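Local coordinates for penicillin-binding protein 2 (Pbp2) (Helicobacter pylori, PDB 5LP5) that probably cross-links peptidoglycan as a penicillin-binding transpeptidase of the cell-wall synthesis machinery, in which it forms a complex with MreC, at residues I56-E62 against L231-K237; D149-Y153 against L275-V279; N156-H161 against P271-N276; F247-A253 against T559-E563. All coordinates share one frame. Numbering follows the deposited sequence.

Contact 1 of 4, residues I56-E62 against L231-K237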
loop_
_atom_site.group_PDB
_atom_site.type_symbol
_atom_site.label_atom_id
_atom_site.label_comp_id
_atom_site.label_asym_id
_atom_site.label_seq_id
_atom_site.Cartn_x
_atom_site.Cartn_y
_atom_site.Cartn_z
ATOM N N ILE A 56 -4.266 -8.572 -0.085
ATOM C CA ILE A 56 -4.794 -9.849 -0.547
ATOM C C ILE A 56 -3.712 -10.925 -0.451
ATOM O O ILE A 56 -2.608 -10.780 -1.001
ATOM C CB ILE A 56 -5.373 -9.779 -1.988
ATOM C CG1 ILE A 56 -6.541 -8.805 -2.025
ATOM C CG2 ILE A 56 -5.874 -11.147 -2.451
ATOM C CD1 ILE A 56 -7.080 -8.518 -3.414
ATOM N N THR A 57 -4.058 -12.011 0.241
ATOM C CA THR A 57 -3.106 -13.079 0.511
ATOM C C THR A 57 -3.548 -14.434 -0.028
ATOM O O THR A 57 -4.699 -14.847 0.105
ATOM C CB THR A 57 -2.772 -13.217 2.024
ATOM O OG1 THR A 57 -3.937 -12.976 2.830
ATOM C CG2 THR A 57 -1.724 -12.234 2.402
ATOM N N ASP A 58 -2.592 -15.063 -0.698
ATOM C CA ASP A 58 -2.481 -16.514 -0.928
ATOM C C ASP A 58 -2.847 -17.427 0.271
ATOM O O ASP A 58 -2.851 -17.031 1.439
ATOM C CB ASP A 58 -1.008 -16.723 -1.354
ATOM C CG ASP A 58 -0.590 -18.149 -1.444
ATOM O OD1 ASP A 58 -0.511 -18.674 -2.561
ATOM O OD2 ASP A 58 -0.274 -18.723 -0.397
ATOM N N ARG A 59 -3.150 -18.668 -0.051
ATOM C CA ARG A 59 -3.440 -19.706 0.945
ATOM C C ARG A 59 -2.451 -19.745 2.100
ATOM O O ARG A 59 -2.836 -19.989 3.231
ATOM C CB ARG A 59 -3.395 -21.048 0.225
ATOM C CG ARG A 59 -3.709 -22.243 1.057
ATOM C CD ARG A 59 -3.917 -23.441 0.159
ATOM N NE ARG A 59 -4.807 -24.359 0.845
ATOM C CZ ARG A 59 -6.118 -24.216 0.938
ATOM N NH1 ARG A 59 -6.745 -23.207 0.346
ATOM N NH2 ARG A 59 -6.811 -25.108 1.615
ATOM N N ASN A 60 -1.178 -19.540 1.769
ATOM C CA ASN A 60 -0.067 -19.669 2.696
ATOM C C ASN A 60 0.535 -18.314 3.038
ATOM O O ASN A 60 1.717 -18.230 3.403
ATOM C CB ASN A 60 1.022 -20.546 2.076
ATOM C CG ASN A 60 0.566 -21.962 1.846
ATOM O OD1 ASN A 60 -0.095 -22.563 2.695
ATOM N ND2 ASN A 60 0.945 -22.520 0.701
ATOM N N ASP A 61 -0.267 -17.262 2.919
ATOM C CA ASP A 61 0.152 -15.934 3.353
ATOM C C ASP A 61 1.238 -15.291 2.459
ATOM O O ASP A 61 1.940 -14.389 2.893
ATOM C CB ASP A 61 0.610 -15.965 4.833
ATOM C CG ASP A 61 -0.473 -16.468 5.778
ATOM O OD1 ASP A 61 -1.641 -16.061 5.588
ATOM O OD2 ASP A 61 -0.164 -17.245 6.719
ATOM N N GLU A 62 1.379 -15.734 1.217
ATOM C CA GLU A 62 2.156 -14.973 0.240
ATOM C C GLU A 62 1.333 -13.736 -0.200
ATOM O O GLU A 62 0.102 -13.766 -0.205
ATOM C CB GLU A 62 2.512 -15.838 -0.978
ATOM C CG GLU A 62 3.356 -17.064 -0.683
ATOM C CD GLU A 62 4.834 -16.767 -0.554
ATOM O OE1 GLU A 62 5.360 -15.911 -1.284
ATOM O OE2 GLU A 62 5.491 -17.416 0.280
ATOM N N LEU A 231 -7.512 -9.850 3.321
ATOM C CA LEU A 231 -8.317 -10.937 2.746
ATOM C C LEU A 231 -7.436 -12.085 2.277
ATOM O O LEU A 231 -6.485 -11.903 1.509
ATOM C CB LEU A 231 -9.166 -10.436 1.573
ATOM C CG LEU A 231 -10.053 -11.438 0.824
ATOM C CD1 LEU A 231 -11.106 -12.051 1.730
ATOM C CD2 LEU A 231 -10.726 -10.754 -0.351
ATOM N N GLN A 232 -7.773 -13.280 2.737
ATOM C CA GLN A 232 -7.028 -14.470 2.376
ATOM C C GLN A 232 -7.791 -15.335 1.357
ATOM O O GLN A 232 -8.962 -15.688 1.577
ATOM C CB GLN A 232 -6.714 -15.286 3.628
ATOM C CG GLN A 232 -5.521 -16.196 3.446
ATOM C CD GLN A 232 -5.394 -17.240 4.522
ATOM O OE1 GLN A 232 -6.271 -17.405 5.391
ATOM N NE2 GLN A 232 -4.280 -17.980 4.463
ATOM N N LEU A 233 -7.102 -15.681 0.265
ATOM C CA LEU A 233 -7.645 -16.511 -0.807
ATOM C C LEU A 233 -7.061 -17.914 -0.747
ATOM O O LEU A 233 -5.955 -18.123 -0.242
ATOM C CB LEU A 233 -7.322 -15.934 -2.189
ATOM C CG LEU A 233 -7.690 -14.485 -2.459
ATOM C CD1 LEU A 233 -7.425 -14.142 -3.903
ATOM C CD2 LEU A 233 -9.146 -14.237 -2.131
ATOM N N SER A 234 -7.804 -18.859 -1.315
ATOM C CA SER A 234 -7.442 -20.266 -1.296
ATOM C C SER A 234 -6.398 -20.660 -2.330
ATOM O O SER A 234 -5.858 -21.757 -2.265
ATOM C CB SER A 234 -8.689 -21.117 -1.491
ATOM O OG SER A 234 -9.397 -20.698 -2.649
ATOM N N LEU A 235 -6.098 -19.777 -3.273
ATOM C CA LEU A 235 -5.058 -20.081 -4.249
ATOM C C LEU A 235 -3.751 -20.526 -3.596
ATOM O O LEU A 235 -3.435 -20.093 -2.502
ATOM C CB LEU A 235 -4.766 -18.854 -5.115
ATOM C CG LEU A 235 -5.853 -18.308 -6.024
ATOM C CD1 LEU A 235 -5.294 -17.074 -6.717
ATOM C CD2 LEU A 235 -6.284 -19.335 -7.038
ATOM N N ASP A 236 -2.987 -21.367 -4.278
ATOM C CA ASP A 236 -1.606 -21.619 -3.909
ATOM C C ASP A 236 -0.717 -21.062 -4.996
ATOM O O ASP A 236 -0.780 -21.484 -6.128
ATOM C CB ASP A 236 -1.347 -23.111 -3.746
ATOM C CG ASP A 236 0.085 -23.427 -3.248
ATOM O OD1 ASP A 236 1.014 -22.614 -3.495
ATOM O OD2 ASP A 236 0.281 -24.505 -2.633
ATOM N N LYS A 237 0.125 -20.120 -4.628
ATOM C CA LYS A 237 0.986 -19.399 -5.572
ATOM C C LYS A 237 1.888 -20.320 -6.403
ATOM O O LYS A 237 2.187 -20.028 -7.562
ATOM C CB LYS A 237 1.834 -18.377 -4.797
ATOM C CG LYS A 237 2.846 -17.631 -5.621
ATOM C CD LYS A 237 3.747 -16.799 -4.719
ATOM C CE LYS A 237 4.887 -16.223 -5.540
ATOM N NZ LYS A 237 5.639 -15.133 -4.864
HETATM O O HOH W 1 1.523 -20.362 -2.012
#

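Contact 2 of 4, residues D149-Y153 against L275-V279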
loop_
_atom_site.group_PDB
_atom_site.type_symbol
_atom_site.label_atom_id
_atom_site.label_comp_id
_atom_site.label_asym_id
_atom_site.label_seq_id
_atom_site.Cartn_x
_atom_site.Cartn_y
_atom_site.Cartn_z
ATOM N N ASP A 149 -0.734 6.214 -1.156
ATOM C CA ASP A 149 -0.719 4.795 -1.474
ATOM C C ASP A 149 -0.938 4.533 -2.961
ATOM O O ASP A 149 -1.762 5.162 -3.591
ATOM C CB ASP A 149 -1.801 4.053 -0.676
ATOM C CG ASP A 149 -1.282 3.503 0.628
ATOM O OD1 ASP A 149 -0.036 3.349 0.722
ATOM O OD2 ASP A 149 -2.108 3.222 1.542
ATOM N N LYS A 150 -0.193 3.582 -3.497
ATOM C CA LYS A 150 -0.384 3.096 -4.848
ATOM C C LYS A 150 -0.503 1.587 -4.766
ATOM O O LYS A 150 0.322 0.951 -4.145
ATOM C CB LYS A 150 0.808 3.501 -5.718
ATOM C CG LYS A 150 1.271 2.467 -6.713
ATOM C CD LYS A 150 2.386 3.042 -7.575
ATOM C CE LYS A 150 3.522 2.054 -7.745
ATOM N NZ LYS A 150 4.382 2.476 -8.863
ATOM N N ARG A 151 -1.533 1.004 -5.357
ATOM C CA ARG A 151 -1.726 -0.434 -5.298
ATOM C C ARG A 151 -0.573 -1.099 -6.029
ATOM O O ARG A 151 0.017 -0.533 -6.963
ATOM C CB ARG A 151 -3.065 -0.821 -5.936
ATOM C CG ARG A 151 -3.599 -2.207 -5.565
ATOM C CD ARG A 151 -4.017 -2.284 -4.095
ATOM N NE ARG A 151 -4.915 -3.412 -3.801
ATOM C CZ ARG A 151 -5.161 -3.885 -2.577
ATOM N NH1 ARG A 151 -4.602 -3.322 -1.513
ATOM N NH2 ARG A 151 -5.972 -4.922 -2.402
ATOM N N TYR A 152 -0.245 -2.307 -5.591
ATOM C CA TYR A 152 0.877 -3.058 -6.156
ATOM C C TYR A 152 0.629 -4.567 -6.148
ATOM O O TYR A 152 0.320 -5.154 -5.119
ATOM C CB TYR A 152 2.157 -2.736 -5.385
ATOM C CG TYR A 152 3.387 -3.419 -5.937
ATOM C CD1 TYR A 152 3.912 -3.071 -7.188
ATOM C CD2 TYR A 152 4.016 -4.418 -5.218
ATOM C CE1 TYR A 152 5.029 -3.713 -7.700
ATOM C CE2 TYR A 152 5.140 -5.049 -5.705
ATOM C CZ TYR A 152 5.643 -4.702 -6.941
ATOM O OH TYR A 152 6.750 -5.368 -7.407
ATOM N N TYR A 153 0.796 -5.181 -7.313
ATOM C CA TYR A 153 0.602 -6.614 -7.505
ATOM C C TYR A 153 1.988 -7.205 -7.761
ATOM O O TYR A 153 2.532 -7.094 -8.861
ATOM C CB TYR A 153 -0.386 -6.870 -8.662
ATOM C CG TYR A 153 -1.710 -6.158 -8.441
ATOM C CD1 TYR A 153 -2.760 -6.792 -7.818
ATOM C CD2 TYR A 153 -1.886 -4.818 -8.808
ATOM C CE1 TYR A 153 -3.966 -6.134 -7.588
ATOM C CE2 TYR A 153 -3.085 -4.153 -8.575
ATOM C CZ TYR A 153 -4.116 -4.817 -7.965
ATOM O OH TYR A 153 -5.299 -4.187 -7.722
ATOM N N LEU A 275 -1.573 -6.762 -14.081
ATOM C CA LEU A 275 -2.420 -5.886 -13.291
ATOM C C LEU A 275 -1.774 -4.542 -12.961
ATOM O O LEU A 275 -2.480 -3.561 -12.747
ATOM C CB LEU A 275 -2.825 -6.587 -12.011
ATOM C CG LEU A 275 -3.731 -7.810 -12.168
ATOM C CD1 LEU A 275 -3.769 -8.578 -10.843
ATOM C CD2 LEU A 275 -5.159 -7.467 -12.627
ATOM N N ASN A 276 -0.440 -4.487 -12.912
ATOM C CA ASN A 276 0.234 -3.234 -12.553
ATOM C C ASN A 276 0.066 -2.139 -13.607
ATOM O O ASN A 276 0.180 -0.969 -13.291
ATOM C CB ASN A 276 1.716 -3.464 -12.312
ATOM C CG ASN A 276 1.995 -4.131 -11.015
ATOM O OD1 ASN A 276 1.815 -3.550 -9.948
ATOM N ND2 ASN A 276 2.500 -5.348 -11.092
ATOM N N ASP A 277 -0.202 -2.511 -14.855
ATOM C CA ASP A 277 -0.311 -1.511 -15.927
ATOM C C ASP A 277 -1.588 -0.666 -15.815
ATOM O O ASP A 277 -1.702 0.371 -16.457
ATOM C CB ASP A 277 -0.235 -2.183 -17.303
ATOM C CG ASP A 277 1.085 -2.897 -17.542
ATOM O OD1 ASP A 277 2.109 -2.491 -16.941
ATOM O OD2 ASP A 277 1.102 -3.872 -18.326
ATOM N N PHE A 278 -2.540 -1.108 -15.000
ATOM C CA PHE A 278 -3.759 -0.353 -14.775
ATOM C C PHE A 278 -3.653 0.639 -13.610
ATOM O O PHE A 278 -4.436 1.595 -13.546
ATOM C CB PHE A 278 -4.957 -1.305 -14.551
ATOM C CG PHE A 278 -5.431 -1.964 -15.805
ATOM C CD1 PHE A 278 -4.820 -3.123 -16.262
ATOM C CD2 PHE A 278 -6.459 -1.407 -16.555
ATOM C CE1 PHE A 278 -5.228 -3.718 -17.439
ATOM C CE2 PHE A 278 -6.875 -1.999 -17.733
ATOM C CZ PHE A 278 -6.256 -3.156 -18.176
ATOM N N VAL A 279 -2.702 0.438 -12.704
ATOM C CA VAL A 279 -2.787 1.102 -11.399
ATOM C C VAL A 279 -2.875 2.645 -11.432
ATOM O O VAL A 279 -3.683 3.221 -10.685
ATOM C CB VAL A 279 -1.690 0.617 -10.426
ATOM C CG1 VAL A 279 -1.702 1.443 -9.149
ATOM C CG2 VAL A 279 -1.895 -0.861 -10.098
#

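Contact 3 of 4, residues N156-H161 against P271-N276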
loop_
_atom_site.group_PDB
_atom_site.type_symbol
_atom_site.label_atom_id
_atom_site.label_comp_id
_atom_site.label_asym_id
_atom_site.label_seq_id
_atom_site.Cartn_x
_atom_site.Cartn_y
_atom_site.Cartn_z
ATOM N N ASN A 156 2.630 -9.494 -10.756
ATOM C CA ASN A 156 2.223 -8.965 -12.050
ATOM C C ASN A 156 0.985 -9.594 -12.679
ATOM O O ASN A 156 -0.132 -9.190 -12.345
ATOM C CB ASN A 156 3.408 -8.969 -13.011
ATOM C CG ASN A 156 4.443 -7.946 -12.617
ATOM O OD1 ASN A 156 4.227 -6.740 -12.719
ATOM N ND2 ASN A 156 5.541 -8.421 -12.101
ATOM N N ALA A 157 1.175 -10.552 -13.583
ATOM C CA ALA A 157 0.061 -11.149 -14.332
ATOM C C ALA A 157 -0.369 -12.497 -13.774
ATOM O O ALA A 157 -1.183 -13.202 -14.369
ATOM C CB ALA A 157 0.405 -11.284 -15.810
ATOM N N LEU A 158 0.165 -12.850 -12.616
ATOM C CA LEU A 158 -0.256 -14.062 -11.955
ATOM C C LEU A 158 -1.679 -13.884 -11.468
ATOM O O LEU A 158 -1.958 -12.957 -10.718
ATOM C CB LEU A 158 0.662 -14.389 -10.782
ATOM C CG LEU A 158 0.354 -15.741 -10.147
ATOM C CD1 LEU A 158 0.784 -16.862 -11.082
ATOM C CD2 LEU A 158 1.051 -15.855 -8.804
ATOM N N ALA A 159 -2.566 -14.771 -11.913
ATOM C CA ALA A 159 -3.954 -14.819 -11.436
ATOM C C ALA A 159 -4.664 -13.506 -11.678
ATOM O O ALA A 159 -5.604 -13.150 -10.970
ATOM C CB ALA A 159 -4.004 -15.173 -9.954
ATOM N N SER A 160 -4.216 -12.790 -12.698
ATOM C CA SER A 160 -4.780 -11.496 -13.011
ATOM C C SER A 160 -6.301 -11.532 -13.150
ATOM O O SER A 160 -6.973 -10.538 -12.851
ATOM C CB SER A 160 -4.132 -10.924 -14.279
ATOM O OG SER A 160 -4.578 -11.557 -15.470
ATOM N N HIS A 161 -6.846 -12.659 -13.599
ATOM C CA HIS A 161 -8.286 -12.761 -13.805
ATOM C C HIS A 161 -9.027 -13.150 -12.532
ATOM O O HIS A 161 -10.240 -13.126 -12.489
ATOM C CB HIS A 161 -8.623 -13.715 -14.967
ATOM C CG HIS A 161 -8.368 -13.132 -16.327
ATOM N ND1 HIS A 161 -7.242 -13.433 -17.059
ATOM C CD2 HIS A 161 -9.090 -12.269 -17.086
ATOM C CE1 HIS A 161 -7.283 -12.786 -18.209
ATOM N NE2 HIS A 161 -8.390 -12.070 -18.250
ATOM N N PRO A 271 -4.713 -15.769 -22.562
ATOM C CA PRO A 271 -3.749 -14.976 -21.810
ATOM C C PRO A 271 -4.239 -14.298 -20.548
ATOM O O PRO A 271 -5.345 -13.782 -20.525
ATOM C CB PRO A 271 -3.357 -13.860 -22.800
ATOM C CG PRO A 271 -3.925 -14.224 -24.113
ATOM C CD PRO A 271 -5.061 -15.140 -23.846
ATOM N N GLU A 272 -3.406 -14.297 -19.507
ATOM C CA GLU A 272 -3.541 -13.366 -18.379
ATOM C C GLU A 272 -2.985 -11.990 -18.833
ATOM O O GLU A 272 -2.430 -11.880 -19.926
ATOM C CB GLU A 272 -2.762 -13.883 -17.146
ATOM C CG GLU A 272 -3.122 -15.278 -16.630
ATOM C CD GLU A 272 -4.273 -15.289 -15.639
ATOM O OE1 GLU A 272 -4.912 -14.233 -15.470
ATOM O OE2 GLU A 272 -4.550 -16.353 -15.034
ATOM N N TYR A 273 -3.131 -10.954 -17.998
ATOM C CA TYR A 273 -2.542 -9.627 -18.263
ATOM C C TYR A 273 -1.969 -9.027 -16.982
ATOM O O TYR A 273 -2.305 -9.467 -15.894
ATOM C CB TYR A 273 -3.567 -8.670 -18.890
ATOM C CG TYR A 273 -4.761 -8.336 -18.015
ATOM C CD1 TYR A 273 -4.802 -7.163 -17.271
ATOM C CD2 TYR A 273 -5.849 -9.194 -17.932
ATOM C CE1 TYR A 273 -5.894 -6.856 -16.454
ATOM C CE2 TYR A 273 -6.939 -8.898 -17.119
ATOM C CZ TYR A 273 -6.956 -7.725 -16.383
ATOM O OH TYR A 273 -8.026 -7.455 -15.569
ATOM N N ASN A 274 -1.105 -8.024 -17.118
ATOM C CA ASN A 274 -0.329 -7.502 -15.987
ATOM C C ASN A 274 -1.065 -6.407 -15.259
ATOM O O ASN A 274 -1.110 -5.261 -15.712
ATOM C CB ASN A 274 1.032 -6.984 -16.434
ATOM C CG ASN A 274 1.882 -6.484 -15.272
ATOM O OD1 ASN A 274 1.411 -6.301 -14.147
ATOM N ND2 ASN A 274 3.171 -6.270 -15.548
ATOM N N LEU A 275 -1.573 -6.762 -14.081
ATOM C CA LEU A 275 -2.420 -5.886 -13.291
ATOM C C LEU A 275 -1.774 -4.542 -12.961
ATOM O O LEU A 275 -2.480 -3.561 -12.747
ATOM C CB LEU A 275 -2.825 -6.587 -12.011
ATOM C CG LEU A 275 -3.731 -7.810 -12.168
ATOM C CD1 LEU A 275 -3.769 -8.578 -10.843
ATOM C CD2 LEU A 275 -5.159 -7.467 -12.627
ATOM N N ASN A 276 -0.440 -4.487 -12.912
ATOM C CA ASN A 276 0.234 -3.234 -12.553
ATOM C C ASN A 276 0.066 -2.139 -13.607
ATOM O O ASN A 276 0.180 -0.969 -13.291
ATOM C CB ASN A 276 1.716 -3.464 -12.312
ATOM C CG ASN A 276 1.995 -4.131 -11.015
ATOM O OD1 ASN A 276 1.815 -3.550 -9.948
ATOM N ND2 ASN A 276 2.500 -5.348 -11.092
#

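Contact 4 of 4, residues F247-A253 against T559-E563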
loop_
_atom_site.group_PDB
_atom_site.type_symbol
_atom_site.label_atom_id
_atom_site.label_comp_id
_atom_site.label_asym_id
_atom_site.label_seq_id
_atom_site.Cartn_x
_atom_site.Cartn_y
_atom_site.Cartn_z
ATOM N N PHE A 247 0.329 -23.487 -19.685
ATOM C CA PHE A 247 -0.372 -22.726 -20.748
ATOM C C PHE A 247 0.530 -21.673 -21.383
ATOM O O PHE A 247 0.070 -20.600 -21.756
ATOM C CB PHE A 247 -1.626 -22.027 -20.189
ATOM C CG PHE A 247 -2.856 -22.891 -20.182
ATOM C CD1 PHE A 247 -3.100 -23.763 -19.149
ATOM C CD2 PHE A 247 -3.773 -22.830 -21.213
ATOM C CE1 PHE A 247 -4.223 -24.561 -19.138
ATOM C CE2 PHE A 247 -4.910 -23.621 -21.207
ATOM C CZ PHE A 247 -5.135 -24.484 -20.169
ATOM N N GLU A 248 1.811 -21.991 -21.525
ATOM C CA GLU A 248 2.808 -20.986 -21.847
ATOM C C GLU A 248 2.652 -20.467 -23.264
ATOM O O GLU A 248 2.837 -19.274 -23.506
ATOM C CB GLU A 248 4.206 -21.546 -21.631
ATOM C CG GLU A 248 5.307 -20.506 -21.636
ATOM C CD GLU A 248 6.610 -21.037 -21.038
ATOM O OE1 GLU A 248 6.555 -21.967 -20.200
ATOM O OE2 GLU A 248 7.699 -20.527 -21.404
ATOM N N ASN A 249 2.308 -21.356 -24.193
ATOM C CA ASN A 249 2.028 -20.975 -25.589
ATOM C C ASN A 249 0.589 -21.277 -25.973
ATOM O O ASN A 249 0.302 -21.497 -27.130
ATOM C CB ASN A 249 2.967 -21.732 -26.538
ATOM C CG ASN A 249 4.321 -21.064 -26.674
ATOM O OD1 ASN A 249 4.400 -19.833 -26.710
ATOM N ND2 ASN A 249 5.397 -21.868 -26.749
ATOM N N LYS A 250 -0.309 -21.288 -24.998
ATOM C CA LYS A 250 -1.667 -21.785 -25.194
ATOM C C LYS A 250 -2.694 -20.781 -24.685
ATOM O O LYS A 250 -2.438 -20.031 -23.752
ATOM C CB LYS A 250 -1.850 -23.117 -24.445
ATOM C CG LYS A 250 -0.698 -24.102 -24.609
ATOM C CD LYS A 250 -1.002 -25.471 -24.021
ATOM C CE LYS A 250 0.053 -26.487 -24.449
ATOM N NZ LYS A 250 -0.166 -27.016 -25.828
ATOM N N ARG A 251 -3.867 -20.758 -25.300
ATOM C CA ARG A 251 -5.005 -20.031 -24.732
ATOM C C ARG A 251 -5.999 -21.030 -24.176
ATOM O O ARG A 251 -6.113 -22.142 -24.667
ATOM C CB ARG A 251 -5.705 -19.153 -25.764
ATOM C CG ARG A 251 -4.813 -18.082 -26.344
ATOM C CD ARG A 251 -4.152 -18.576 -27.611
ATOM N NE ARG A 251 -2.775 -18.128 -27.707
ATOM C CZ ARG A 251 -1.853 -18.730 -28.444
ATOM N NH1 ARG A 251 -2.149 -19.813 -29.156
ATOM N NH2 ARG A 251 -0.620 -18.250 -28.485
ATOM N N GLY A 252 -6.718 -20.625 -23.135
ATOM C CA GLY A 252 -7.699 -21.503 -22.511
ATOM C C GLY A 252 -7.838 -21.183 -21.045
ATOM O O GLY A 252 -7.767 -20.022 -20.661
ATOM N N ALA A 253 -8.049 -22.216 -20.238
ATOM C CA ALA A 253 -8.302 -22.035 -18.816
ATOM C C ALA A 253 -8.085 -23.321 -18.036
ATOM O O ALA A 253 -8.314 -24.418 -18.562
ATOM C CB ALA A 253 -9.711 -21.543 -18.592
ATOM N N THR A 559 -9.855 -29.277 -14.065
ATOM C CA THR A 559 -10.582 -29.096 -15.308
ATOM C C THR A 559 -9.753 -28.194 -16.212
ATOM O O THR A 559 -9.362 -27.089 -15.825
ATOM C CB THR A 559 -11.967 -28.464 -15.070
ATOM O OG1 THR A 559 -12.827 -29.383 -14.377
ATOM C CG2 THR A 559 -12.632 -28.099 -16.389
ATOM N N ILE A 560 -9.481 -28.676 -17.421
ATOM C CA ILE A 560 -8.562 -27.996 -18.337
ATOM C C ILE A 560 -9.214 -27.821 -19.684
ATOM O O ILE A 560 -9.870 -28.732 -20.173
ATOM C CB ILE A 560 -7.245 -28.784 -18.520
ATOM C CG1 ILE A 560 -6.523 -28.907 -17.179
ATOM C CG2 ILE A 560 -6.326 -28.098 -19.526
ATOM C CD1 ILE A 560 -5.405 -29.923 -17.161
ATOM N N LEU A 561 -9.018 -26.644 -20.271
ATOM C CA LEU A 561 -9.567 -26.324 -21.578
ATOM C C LEU A 561 -8.570 -25.533 -22.429
ATOM O O LEU A 561 -8.237 -24.399 -22.086
ATOM C CB LEU A 561 -10.837 -25.506 -21.407
ATOM C CG LEU A 561 -11.318 -24.872 -22.708
ATOM C CD1 LEU A 561 -12.126 -25.840 -23.552
ATOM C CD2 LEU A 561 -12.137 -23.662 -22.367
ATOM N N VAL A 562 -8.115 -26.116 -23.540
ATOM C CA VAL A 562 -7.190 -25.410 -24.435
ATOM C C VAL A 562 -7.880 -25.003 -25.728
ATOM O O VAL A 562 -8.296 -25.850 -26.517
ATOM C CB VAL A 562 -5.930 -26.236 -24.782
ATOM C CG1 VAL A 562 -5.054 -25.494 -25.778
ATOM C CG2 VAL A 562 -5.126 -26.535 -23.531
ATOM N N GLU A 563 -7.992 -23.699 -25.946
ATOM C CA GLU A 563 -8.620 -23.203 -27.152
ATOM C C GLU A 563 -7.868 -23.722 -28.371
ATOM O O GLU A 563 -6.647 -23.602 -28.451
ATOM C CB GLU A 563 -8.696 -21.672 -27.155
ATOM C CG GLU A 563 -9.825 -21.137 -26.284
ATOM C CD GLU A 563 -9.967 -19.631 -26.351
ATOM O OE1 GLU A 563 -9.309 -19.009 -27.194
ATOM O OE2 GLU A 563 -10.734 -19.057 -25.566
#

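Contact 1 of 4, residues I56-E62 against L231-K237
Two backbone hydrogen bonds put I56-T57 and L231-Q232 in parallel register: T57 N donates to L231 O (2.7 Å, 164°) and T57 O accepts from L233 N (2.5 Å, 178°). L231 O also accepts from T57 OG1 (3.1 Å). This short parallel pairing joins the mixed sheet of the N-terminal, dimerisation-type region to the chain that leads into helix 237-246. The type I turn D58-D61 fits against the start of that helix. D58 OD1 accepts from K237 N (2.6 Å), while D58 OD2 accepts from N60 N (2.5 Å), an Asx turn. One water donates to both D58 OD1 and D236 OD1, 2.7 Å from each, bridging them; D236, the helix N-cap, has its OD2 bonded to Y587 OH and in a salt bridge with R238. R59 NH1 donates to S234 O (3.1 Å) and NH2 salt-bridges E263. S234 OG has one proton to share between the carbonyls of L264 and F461. E62 OE1 and K237 NZ form a long salt bridge at 3.7 Å.

Contact 2 of 4, residues D149-Y153 against L275-V279
Y153, which has the most surface covered here (90 Å²), sits just past the end of strand 144-152 of the dimerisation-type region and meets the loop that follows strand 264-270 of the transpeptidase domain. The helical phi/psi of L275-V279 turn L275, N276 and V279 to one side, within reach of the tyrosine. L275 CB lies 4.0 Å from the centroid of the Y153 ring and 21° off its normal, a CH-pi contact over one face, whereas V279 CG2 approaches the ring edge, 3.8 Å from Y153 CE2. V279 loses 68 Å² and also packs against the strand itself, with V279 CG1 3.4 Å from R151 O and 4.0 Å from K150 CG. The phenol OH of Y153 bonds to E192, which also forms a salt bridge with R151. N276 (65 Å²) supplies both hydrogen bonds across the pair, its amide matching one backbone residue: Y153 N donates to N276 OD1 at 3.3 Å and 175°, and N276 ND2 donates to Y153 O at 2.8 Å.

Contact 3 of 4, residues N156-H161 against P271-N276
E272 OE1 gathers three hydrogen bonds: from S160 OG at 2.7 Å, from H161 ND1 at 2.9 Å and from H161 N at 3.1 Å. The carboxylate thus faces the first turn of helix 160-163, entered through the type II turn A157-S160, and attaches this part of the dimerisation-type region to the loop after strand 264-270 of the transpeptidase domain. S160 OG also accepts from Y273 N (3.0 Å, 173°), so one hydroxyl links the side chain of E272 to the next backbone amide. E272 OE2 accepts from S269 N, near the end of the preceding strand 264-270. N156 OD1 accepts weakly from N276 ND2 (2.8 Å, 129°) and N274 ND2 (3.1 Å, 132°), and N156 O from L275 N (3.3 Å); N276 ND2 is bonded more strongly to Y153 O. N274 OD1 takes N276 N at 2.9 Å, an Asx turn. A157 comes close, its CA 4.0 Å from N274 CA, and L275 CG packs 3.8 Å from S160 CB. Y273 directs its ring edge at the face of H161, a T-shaped pair with centroids 5.2 Å apart and planes at 80°; the closest atoms are Y273 CE2 and H161 NE2, at 3.7 Å.

Contact 4 of 4, residues F247-A253 against T559-E563
The ring of F247 lies along strand 556-562, with F247 CE2 3.7 Å from V562 CG2 and F247 CZ 3.9 Å from I560 CG2; L561 O is near its edge, 3.5 Å from F247 CE2. Y270 stacks on the same ring. F247 is the first residue to leave helical angles after helix 237-246, and the type I turn F247-K250 carries the chain back toward the strand. The pairing that follows is antiparallel. A253 and L561 form a hydrogen-bonded pair, A253 N to L561 O and L561 N to A253 O both at 2.9 Å, and G252 with V562 is the adjacent non-hydrogen-bonded pair, CA to CA 4.4 Å. E563 N donates to R251 O at 2.8 Å. Here strand 252-258 meets strand 556-562 in the five-stranded antiparallel sheet of the transpeptidase domain, a fold shared with the serine beta-lactamases. At G252 phi/psi of 150/-144 and the tight approach of its CA to L561 O (3.0 Å) exclude a side chain: an ideal CB would lie 1.8 Å from L561 O. The charged ends have partners elsewhere: R251 bonds to Y537 and makes a cation-pi contact with Y295, while E563 bonds to Y307 and forms a salt bridge with R301.

How the contacts relate
From the N terminus, I56-E62 waits until L231-K237 for its partner, so contact 1 closes a loop around most of the dimerisation-type region. D149-Y153 and N156-H161 lie inside that loop, but their partners come after it, so contacts 2 and 3 both cross contact 1. Those two end on the same stretch, sharing L275 and N276. F247-A253 falls between their segments and pairs with T559-E563, so contact 4 follows contact 1 in series and crosses the other two. Contact 3 touches each of the others, including P271 against R251 of contact 4. Contacts 2 and 3 join the two regions; contact 1 ties the N-terminal sheet to the chain entering helix 237-246; contact 4 pairs strands 252-258 and 556-562 within the transpeptidase sheet.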